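Local coordinates for protein aminoglycoside-O-phosphotransferase VIII (PDB 4H05) that phosphorylates aminoglycoside antibiotics, probably at the 3'-hydroxyl with ATP as phosphate donor, and so gives resistance to them, at residues E93-G97 against T206-D210; Y18-V24 against Y36-G40; E63-W67 against R130-D134. All blocks are in the same frame, centred on the assembly; numbering follows the deposited sequence.

Contact 1. Residues E93-G97 against T206-D210; sequences EAVPG and TGLID
The interlobe linker of this protein-kinase-like fold, which leaves the N-terminal sheet at strand 86-93, rests through Val95 and Pro96 on Thr206, Gly207 and Ile209 of the C-terminal lobe. The second segment ends strand 205-208 and runs into Asp210, a predicted magnesium ligand that is salt-bridged to Lys48 of the N-terminal sheet. Val95 carries most of the apolar contact. Its CG1, anti to the backbone N (chi1 -179°), is pressed onto the backbone, with Val95 CG1 just 3.3 Å from Gly207 CA; this is a tight fit, made where the glycine has no side chain to occupy the space. The other branch turns toward the isoleucine, Val95 CG2 lying 3.8 Å from Ile209 CG2, while Phe46 and Leu197 also touch Val95. Thr206 and Gly207 together face Leu197 in a classic beta bulge at the edge of the small sheet. From there Thr206 reaches the linker: with chi1 at 46°, OG1 sits between its backbone N and carbonyl carbon and donates to the backbone, Thr206 OG1 to Pro96 O measuring 2.9 Å, with the hydroxyl 39° above the carbonyl plane of Pro96.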
loop_
_atom_site.group_PDB
_atom_site.type_symbol
_atom_site.label_atom_id
_atom_site.label_comp_id
_atom_site.label_asym_id
_atom_site.label_seq_id
_atom_site.Cartn_x
_atom_site.Cartn_y
_atom_site.Cartn_z
ATOM N N GLU A 93 -5.147 13.131 -9.214
ATOM C CA GLU A 93 -4.736 14.375 -8.591
ATOM C C GLU A 93 -3.718 14.041 -7.551
ATOM O O GLU A 93 -3.836 13.013 -6.938
ATOM C CB GLU A 93 -5.951 15.058 -7.956
ATOM C CG GLU A 93 -6.911 15.466 -9.065
ATOM C CD GLU A 93 -8.095 16.293 -8.594
ATOM O OE1 GLU A 93 -8.287 16.394 -7.372
ATOM O OE2 GLU A 93 -8.827 16.808 -9.466
ATOM N N ALA A 94 -2.684 14.867 -7.397
ATOM C CA ALA A 94 -1.647 14.602 -6.441
ATOM C C ALA A 94 -2.298 14.768 -5.075
ATOM O O ALA A 94 -3.300 15.476 -4.998
ATOM C CB ALA A 94 -0.504 15.600 -6.622
ATOM N N VAL A 95 -1.789 14.067 -4.051
ATOM C CA VAL A 95 -2.270 14.224 -2.636
ATOM C C VAL A 95 -1.340 15.212 -1.931
ATOM O O VAL A 95 -0.151 15.004 -1.951
ATOM C CB VAL A 95 -2.232 12.857 -1.850
ATOM C CG1 VAL A 95 -2.748 13.019 -0.419
ATOM C CG2 VAL A 95 -3.052 11.808 -2.569
ATOM N N PRO A 96 -1.865 16.288 -1.311
ATOM C CA PRO A 96 -0.897 17.207 -0.753
ATOM C C PRO A 96 -0.263 16.610 0.481
ATOM O O PRO A 96 -0.639 15.548 0.884
ATOM C CB PRO A 96 -1.729 18.451 -0.384
ATOM C CG PRO A 96 -3.136 17.918 -0.263
ATOM C CD PRO A 96 -3.232 16.805 -1.267
ATOM N N GLY A 97 0.764 17.264 1.004
ATOM C CA GLY A 97 1.307 16.974 2.276
ATOM C C GLY A 97 2.550 16.124 2.205
ATOM O O GLY A 97 3.186 16.031 1.164
ATOM N N THR A 206 -4.083 13.295 4.713
ATOM C CA THR A 206 -4.626 13.963 3.546
ATOM C C THR A 206 -4.930 12.986 2.439
ATOM O O THR A 206 -5.726 13.310 1.613
ATOM C CB THR A 206 -3.671 15.010 3.004
ATOM O OG1 THR A 206 -2.368 14.444 2.945
ATOM C CG2 THR A 206 -3.658 16.308 3.931
ATOM N N GLY A 207 -4.327 11.800 2.393
ATOM C CA GLY A 207 -4.620 10.892 1.270
ATOM C C GLY A 207 -3.978 9.532 1.491
ATOM O O GLY A 207 -2.909 9.414 2.082
ATOM N N LEU A 208 -4.616 8.477 1.019
ATOM C CA LEU A 208 -3.949 7.189 0.936
ATOM C C LEU A 208 -3.650 6.902 -0.457
ATOM O O LEU A 208 -4.572 7.055 -1.313
ATOM C CB LEU A 208 -4.850 6.083 1.253
ATOM C CG LEU A 208 -5.378 5.871 2.565
ATOM C CD1 LEU A 208 -5.929 4.419 2.596
ATOM C CD2 LEU A 208 -4.119 6.087 3.372
ATOM N N ILE A 209 -2.454 6.368 -0.698
ATOM C CA ILE A 209 -2.061 5.986 -2.082
ATOM C C ILE A 209 -1.748 4.509 -2.200
ATOM O O ILE A 209 -1.738 3.788 -1.182
ATOM C CB ILE A 209 -0.931 6.887 -2.661
ATOM C CG1 ILE A 209 0.337 6.842 -1.864
ATOM C CG2 ILE A 209 -1.376 8.363 -2.697
ATOM C CD1 ILE A 209 1.572 7.503 -2.585
ATOM N N ASP A 210 -1.535 4.026 -3.437
ATOM C CA ASP A 210 -1.148 2.639 -3.685
ATOM C C ASP A 210 -2.163 1.618 -3.070
ATOM O O ASP A 210 -1.753 0.691 -2.398
ATOM C CB ASP A 210 0.263 2.362 -3.134
ATOM C CG ASP A 210 1.388 2.872 -4.064
ATOM O OD1 ASP A 210 1.136 3.643 -5.050
ATOM O OD2 ASP A 210 2.550 2.468 -3.813
#

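Contact 2. Residues Y18-V24 against Y36-G40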
loop_
_atom_site.group_PDB
_atom_site.type_symbol
_atom_site.label_atom_id
_atom_site.label_comp_id
_atom_site.label_asym_id
_atom_site.label_seq_id
_atom_site.Cartn_x
_atom_site.Cartn_y
_atom_site.Cartn_z
ATOM N N TYR A 18 -1.155 15.794 -21.066
ATOM C CA TYR A 18 -0.849 16.755 -19.976
ATOM C C TYR A 18 0.195 17.806 -20.455
ATOM O O TYR A 18 1.240 17.897 -19.915
ATOM C CB TYR A 18 -0.391 15.968 -18.708
ATOM C CG TYR A 18 -1.509 15.062 -18.339
ATOM C CD1 TYR A 18 -2.595 15.558 -17.654
ATOM C CD2 TYR A 18 -1.569 13.773 -18.822
ATOM C CE1 TYR A 18 -3.675 14.756 -17.401
ATOM C CE2 TYR A 18 -2.660 12.966 -18.579
ATOM C CZ TYR A 18 -3.710 13.467 -17.888
ATOM O OH TYR A 18 -4.848 12.695 -17.652
ATOM N N PRO A 19 -0.142 18.626 -21.450
ATOM C CA PRO A 19 0.863 19.519 -22.007
ATOM C C PRO A 19 1.159 20.586 -21.038
ATOM O O PRO A 19 0.281 20.972 -20.251
ATOM C CB PRO A 19 0.171 20.121 -23.238
ATOM C CG PRO A 19 -1.292 20.099 -22.892
ATOM C CD PRO A 19 -1.464 18.815 -22.088
ATOM N N GLY A 20 2.404 21.047 -21.059
ATOM C CA GLY A 20 2.829 22.090 -20.144
ATOM C C GLY A 20 3.066 21.557 -18.750
ATOM O O GLY A 20 3.343 22.339 -17.835
ATOM N N CYS A 21 2.943 20.242 -18.556
ATOM C CA CYS A 21 3.205 19.678 -17.249
ATOM C C CYS A 21 4.635 19.159 -17.241
ATOM O O CYS A 21 5.082 18.462 -18.158
ATOM C CB CYS A 21 2.184 18.600 -16.850
ATOM S SG CYS A 21 0.609 19.314 -16.286
ATOM N N GLU A 22 5.335 19.508 -16.174
ATOM C CA GLU A 22 6.645 19.005 -15.943
ATOM C C GLU A 22 6.618 17.677 -15.179
ATOM O O GLU A 22 5.985 17.550 -14.192
ATOM C CB GLU A 22 7.469 20.011 -15.176
ATOM C CG GLU A 22 8.832 19.466 -14.733
ATOM C CD GLU A 22 9.691 20.570 -14.114
ATOM O OE1 GLU A 22 9.373 21.039 -12.981
ATOM O OE2 GLU A 22 10.694 20.941 -14.776
ATOM N N TRP A 23 7.385 16.713 -15.688
ATOM C CA TRP A 23 7.530 15.402 -15.124
ATOM C C TRP A 23 8.646 15.212 -14.158
ATOM O O TRP A 23 9.784 15.328 -14.508
ATOM C CB TRP A 23 7.718 14.415 -16.254
ATOM C CG TRP A 23 6.480 14.193 -17.071
ATOM C CD1 TRP A 23 5.772 15.113 -17.826
ATOM C CD2 TRP A 23 5.772 12.906 -17.290
ATOM N NE1 TRP A 23 4.727 14.512 -18.461
ATOM C CE2 TRP A 23 4.656 13.206 -18.168
ATOM C CE3 TRP A 23 5.972 11.598 -16.864
ATOM C CZ2 TRP A 23 3.797 12.248 -18.601
ATOM C CZ3 TRP A 23 5.065 10.629 -17.279
ATOM C CH2 TRP A 23 3.993 10.957 -18.127
ATOM N N VAL A 24 8.328 14.758 -12.953
ATOM C CA VAL A 24 9.321 14.460 -11.954
ATOM C C VAL A 24 9.311 12.968 -11.650
ATOM O O VAL A 24 8.255 12.368 -11.379
ATOM C CB VAL A 24 9.014 15.198 -10.700
ATOM C CG1 VAL A 24 10.144 15.026 -9.697
ATOM C CG2 VAL A 24 8.779 16.666 -11.052
ATOM N N TYR A 36 5.457 8.986 -11.282
ATOM C CA TYR A 36 5.831 10.361 -11.550
ATOM C C TYR A 36 4.874 11.350 -10.903
ATOM O O TYR A 36 3.682 11.043 -10.726
ATOM C CB TYR A 36 5.860 10.630 -13.072
ATOM C CG TYR A 36 6.640 9.616 -13.870
ATOM C CD1 TYR A 36 7.951 9.834 -14.183
ATOM C CD2 TYR A 36 6.035 8.458 -14.318
ATOM C CE1 TYR A 36 8.687 8.907 -14.894
ATOM C CE2 TYR A 36 6.745 7.536 -15.061
ATOM C CZ TYR A 36 8.086 7.766 -15.326
ATOM O OH TYR A 36 8.791 6.862 -16.051
ATOM N N ARG A 37 5.418 12.512 -10.571
ATOM C CA ARG A 37 4.721 13.713 -10.185
ATOM C C ARG A 37 4.769 14.703 -11.339
ATOM O O ARG A 37 5.876 15.048 -11.841
ATOM C CB ARG A 37 5.398 14.303 -8.987
ATOM C CG ARG A 37 4.766 15.589 -8.470
ATOM C CD ARG A 37 5.614 16.162 -7.318
ATOM N NE ARG A 37 5.451 15.321 -6.127
ATOM C CZ ARG A 37 4.439 15.423 -5.250
ATOM N NH1 ARG A 37 4.387 14.607 -4.202
ATOM N NH2 ARG A 37 3.473 16.335 -5.409
ATOM N N LEU A 38 3.591 15.083 -11.831
ATOM C CA LEU A 38 3.467 16.009 -12.962
ATOM C C LEU A 38 2.966 17.283 -12.406
ATOM O O LEU A 38 1.958 17.294 -11.729
ATOM C CB LEU A 38 2.456 15.583 -13.999
ATOM C CG LEU A 38 2.892 14.706 -15.139
ATOM C CD1 LEU A 38 3.578 13.453 -14.489
ATOM C CD2 LEU A 38 1.668 14.419 -16.048
ATOM N N ARG A 39 3.611 18.376 -12.761
ATOM C CA ARG A 39 3.266 19.655 -12.174
ATOM C C ARG A 39 3.387 20.810 -13.130
ATOM O O ARG A 39 4.334 20.872 -13.910
ATOM C CB ARG A 39 4.168 19.913 -10.996
ATOM C CG ARG A 39 5.638 19.900 -11.327
ATOM C CD ARG A 39 6.460 20.130 -10.068
ATOM N NE ARG A 39 7.865 20.345 -10.417
ATOM C CZ ARG A 39 8.904 20.114 -9.616
ATOM N NH1 ARG A 39 8.711 19.618 -8.382
ATOM N NH2 ARG A 39 10.148 20.396 -10.041
ATOM N N GLY A 40 2.455 21.742 -13.022
ATOM C CA GLY A 40 2.339 22.866 -13.958
ATOM C C GLY A 40 1.124 23.678 -13.572
ATOM O O GLY A 40 0.055 23.113 -13.275
#
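Trp23 and Leu38 face each other as a non-hydrogen-bonded pair in the antiparallel hairpin of strands 22-25 and 35-40, at one edge of the five-stranded N-lobe sheet. Hydrogen-bonded pairs flank them, Glu22 with Arg39 and Val24 with Arg37. Trp23 CG lies anti to its carbonyl carbon (chi1 -71°), which swings the indole alongside the leucine: Leu38 CG is 3.8 Å from the centroid of the five-membered ring of Trp23, almost on the ring normal, and Leu38 CD1 approaches Trp23 CD2 at 3.6 Å. The benzo edge of the same indole points at the face of Tyr36 in an edge-to-face pair, with centroids 5.1 Å apart and planes at 64°. Leu38 sends its other methyl to the turn that precedes strand 22-25, placing Leu38 CD2 3.7 Å from Tyr18 CB, while the hydroxyl of Tyr18 bonds Glu80. Leu11 and Leu14 of helix 6-17 pack on Trp23, and Arg15 makes a cation-pi contact with it.

On the other side of the hairpin, Glu22 is extended and runs beside Arg39. One carboxylate oxygen accepts twice, Glu22 OE1 lying 3.1 Å from both Arg39 NE and Arg39 NH2. OE1 is close to the guanidinium plane, yet NE meets it on the anti side and NH2 from above the carboxylate, the carboxylate and guanidinium planes being 58° apart. Val24 CG2 covers one guanidinium face, 3.7 Å from Arg39 CZ. The hairpin thus puts Trp23, Tyr36 and Leu38 on the face that meets helix 6-17 and strand 43-50, and an ion pair backed by Val24 on the other, where solvent would probably weaken its charge attraction.

Contact 3. Residues E63-W67 against R130-D134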
loop_
_atom_site.group_PDB
_atom_site.type_symbol
_atom_site.label_atom_id
_atom_site.label_comp_id
_atom_site.label_asym_id
_atom_site.label_seq_id
_atom_site.Cartn_x
_atom_site.Cartn_y
_atom_site.Cartn_z
ATOM N N GLU A 63 -10.475 1.451 -9.799
ATOM C CA GLU A 63 -11.777 1.008 -9.274
ATOM C C GLU A 63 -11.793 1.120 -7.808
ATOM O O GLU A 63 -12.764 1.558 -7.264
ATOM C CB GLU A 63 -12.016 -0.479 -9.574
ATOM C CG GLU A 63 -12.417 -0.644 -11.016
ATOM C CD GLU A 63 -12.646 -2.082 -11.455
ATOM O OE1 GLU A 63 -12.258 -3.017 -10.742
ATOM O OE2 GLU A 63 -13.301 -2.216 -12.519
ATOM N N ARG A 64 -10.662 0.771 -7.180
ATOM C CA ARG A 64 -10.573 0.834 -5.732
ATOM C C ARG A 64 -10.575 2.232 -5.225
ATOM O O ARG A 64 -11.206 2.574 -4.177
ATOM C CB ARG A 64 -9.354 0.080 -5.210
ATOM C CG ARG A 64 -9.561 -1.426 -5.300
ATOM C CD ARG A 64 -8.309 -2.258 -5.259
ATOM N NE ARG A 64 -8.563 -3.694 -5.216
ATOM C CZ ARG A 64 -9.059 -4.380 -6.249
ATOM N NH1 ARG A 64 -9.416 -3.782 -7.380
ATOM N NH2 ARG A 64 -9.242 -5.673 -6.141
ATOM N N LEU A 65 -9.815 3.049 -5.910
ATOM C CA LEU A 65 -9.717 4.478 -5.532
ATOM C C LEU A 65 -11.085 5.247 -5.536
ATOM O O LEU A 65 -11.390 6.160 -4.681
ATOM C CB LEU A 65 -8.710 5.127 -6.498
ATOM C CG LEU A 65 -7.334 5.716 -6.138
ATOM C CD1 LEU A 65 -6.636 5.373 -4.914
ATOM C CD2 LEU A 65 -6.329 5.597 -7.255
ATOM N N VAL A 66 -11.862 4.975 -6.553
ATOM C CA VAL A 66 -13.155 5.587 -6.765
ATOM C C VAL A 66 -14.108 5.121 -5.703
ATOM O O VAL A 66 -14.917 5.885 -5.180
ATOM C CB VAL A 66 -13.691 5.146 -8.177
ATOM C CG1 VAL A 66 -15.144 5.462 -8.298
ATOM C CG2 VAL A 66 -12.930 5.804 -9.363
ATOM N N TRP A 67 -14.050 3.821 -5.380
ATOM C CA TRP A 67 -14.941 3.333 -4.359
ATOM C C TRP A 67 -14.566 3.873 -3.003
ATOM O O TRP A 67 -15.430 4.375 -2.269
ATOM C CB TRP A 67 -15.005 1.836 -4.383
ATOM C CG TRP A 67 -15.784 1.267 -3.294
ATOM C CD1 TRP A 67 -17.165 1.080 -3.253
ATOM C CD2 TRP A 67 -15.284 0.803 -2.014
ATOM N NE1 TRP A 67 -17.535 0.471 -2.106
ATOM C CE2 TRP A 67 -16.464 0.313 -1.278
ATOM C CE3 TRP A 67 -14.037 0.738 -1.421
ATOM C CZ2 TRP A 67 -16.378 -0.203 0.013
ATOM C CZ3 TRP A 67 -13.945 0.173 -0.148
ATOM C CH2 TRP A 67 -15.109 -0.261 0.575
ATOM N N ARG A 130 -20.081 -4.339 2.320
ATOM C CA ARG A 130 -20.295 -3.366 1.263
ATOM C C ARG A 130 -19.142 -3.377 0.256
ATOM O O ARG A 130 -19.262 -2.828 -0.816
ATOM C CB ARG A 130 -20.436 -1.922 1.759
ATOM C CG ARG A 130 -21.383 -1.634 2.931
ATOM C CD ARG A 130 -22.514 -2.653 3.050
ATOM N NE ARG A 130 -23.778 -1.941 3.124
ATOM C CZ ARG A 130 -24.217 -1.296 4.192
ATOM N NH1 ARG A 130 -23.521 -1.299 5.342
ATOM N NH2 ARG A 130 -25.369 -0.666 4.097
ATOM N N CYS A 131 -18.032 -4.023 0.566
ATOM C CA CYS A 131 -16.819 -3.741 -0.181
ATOM C C CYS A 131 -16.814 -4.642 -1.380
ATOM O O CYS A 131 -16.955 -5.821 -1.237
ATOM C CB CYS A 131 -15.589 -4.039 0.678
ATOM S SG CYS A 131 -14.073 -3.734 -0.253
ATOM N N PRO A 132 -16.631 -4.100 -2.579
ATOM C CA PRO A 132 -16.586 -5.083 -3.679
ATOM C C PRO A 132 -15.311 -5.905 -3.818
ATOM O O PRO A 132 -15.234 -6.753 -4.679
ATOM C CB PRO A 132 -16.757 -4.238 -4.965
ATOM C CG PRO A 132 -17.025 -2.848 -4.520
ATOM C CD PRO A 132 -16.854 -2.727 -3.024
ATOM N N PHE A 133 -14.275 -5.613 -3.064
ATOM C CA PHE A 133 -12.988 -6.139 -3.490
ATOM C C PHE A 133 -12.649 -7.160 -2.469
ATOM O O PHE A 133 -12.860 -6.913 -1.327
ATOM C CB PHE A 133 -11.947 -5.033 -3.577
ATOM C CG PHE A 133 -12.382 -3.893 -4.438
ATOM C CD1 PHE A 133 -12.480 -4.052 -5.813
ATOM C CD2 PHE A 133 -12.792 -2.704 -3.863
ATOM C CE1 PHE A 133 -12.942 -3.040 -6.591
ATOM C CE2 PHE A 133 -13.301 -1.694 -4.620
ATOM C CZ PHE A 133 -13.378 -1.849 -5.985
ATOM N N ASP A 134 -12.057 -8.259 -2.892
ATOM C CA ASP A 134 -11.701 -9.354 -2.030
ATOM C C ASP A 134 -10.158 -9.446 -2.054
ATOM O O ASP A 134 -9.575 -9.687 -3.094
ATOM C CB ASP A 134 -12.272 -10.662 -2.697
ATOM C CG ASP A 134 -12.237 -11.867 -1.801
ATOM O OD1 ASP A 134 -11.782 -11.807 -0.648
ATOM O OD2 ASP A 134 -12.682 -12.923 -2.271
#
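Phe133 stands between the side chains of Arg64 and Trp67, offering a face to one and an edge to the other. Over that face lies Arg64 CG, 3.6 Å from the Phe133 ring centroid and nearly on its normal, a CH-pi contact. The arginine then continues extended to NE, and the turn about CD-NE (chi4 70°) brings the guanidinium over the ring rim, tilted 34° from the ring plane, with Arg64 CZ 3.5 Å from Phe133 CD1. The opposite face of the ring is covered by CB of Pro132 in its own segment. Arg64 is fixed at its polar end as well, NE bonding Val214 O and NH1 bonding Gly60 O.

Helix 54-71, which bears Arg64 and Trp67, is consistent with the C helix of the kinase fold, the N-lobe helix that packs against the C-terminal lobe; here the lobe answers with the loop between helices 109-124 and 137-150.

Trp67 CG is anti to its backbone N (chi1 174°), which lays the indole against that loop. The edge of Phe133 is directed at the indole face in an offset edge-to-face pair, centroids 5.8 Å apart. Pro132 CD sits over one face of the five-membered ring of Trp67 in a second CH-pi contact, 3.6 Å from its centroid. Further along, Cys131 SG lies obliquely beside the six-membered ring of Trp67, 4.2 Å from the centroid. That sulfur is held in turn by the loop itself, Phe133 N donating to Cys131 SG over 3.4 Å in a nearly straight bond. Val186 of strand 184-187 touches both Cys131 and Trp67.

Along the chain, contact 2 closes before either of the others opens, whereas the segments of contacts 1 and 3 alternate: 63-67, 93-97, 130-134, 206-210. Contact 2 lies within the N-terminal lobe, on the five-stranded sheet that strand 86-93 also joins before entering the linker of contact 1. Their centres are about 16 Å apart, and they touch where Ala94 CB packs against Arg37 NH2. The centre of contact 3 is about 17 Å from that of contact 1 and about 28 Å from that of contact 2. Contacts 1 and 3 join the lobes at separate places, through the linker and through helix 54-71; the predicted magnesium ligand Asp210 ends a segment of contact 1, about 10 Å from the Arg64 side chain.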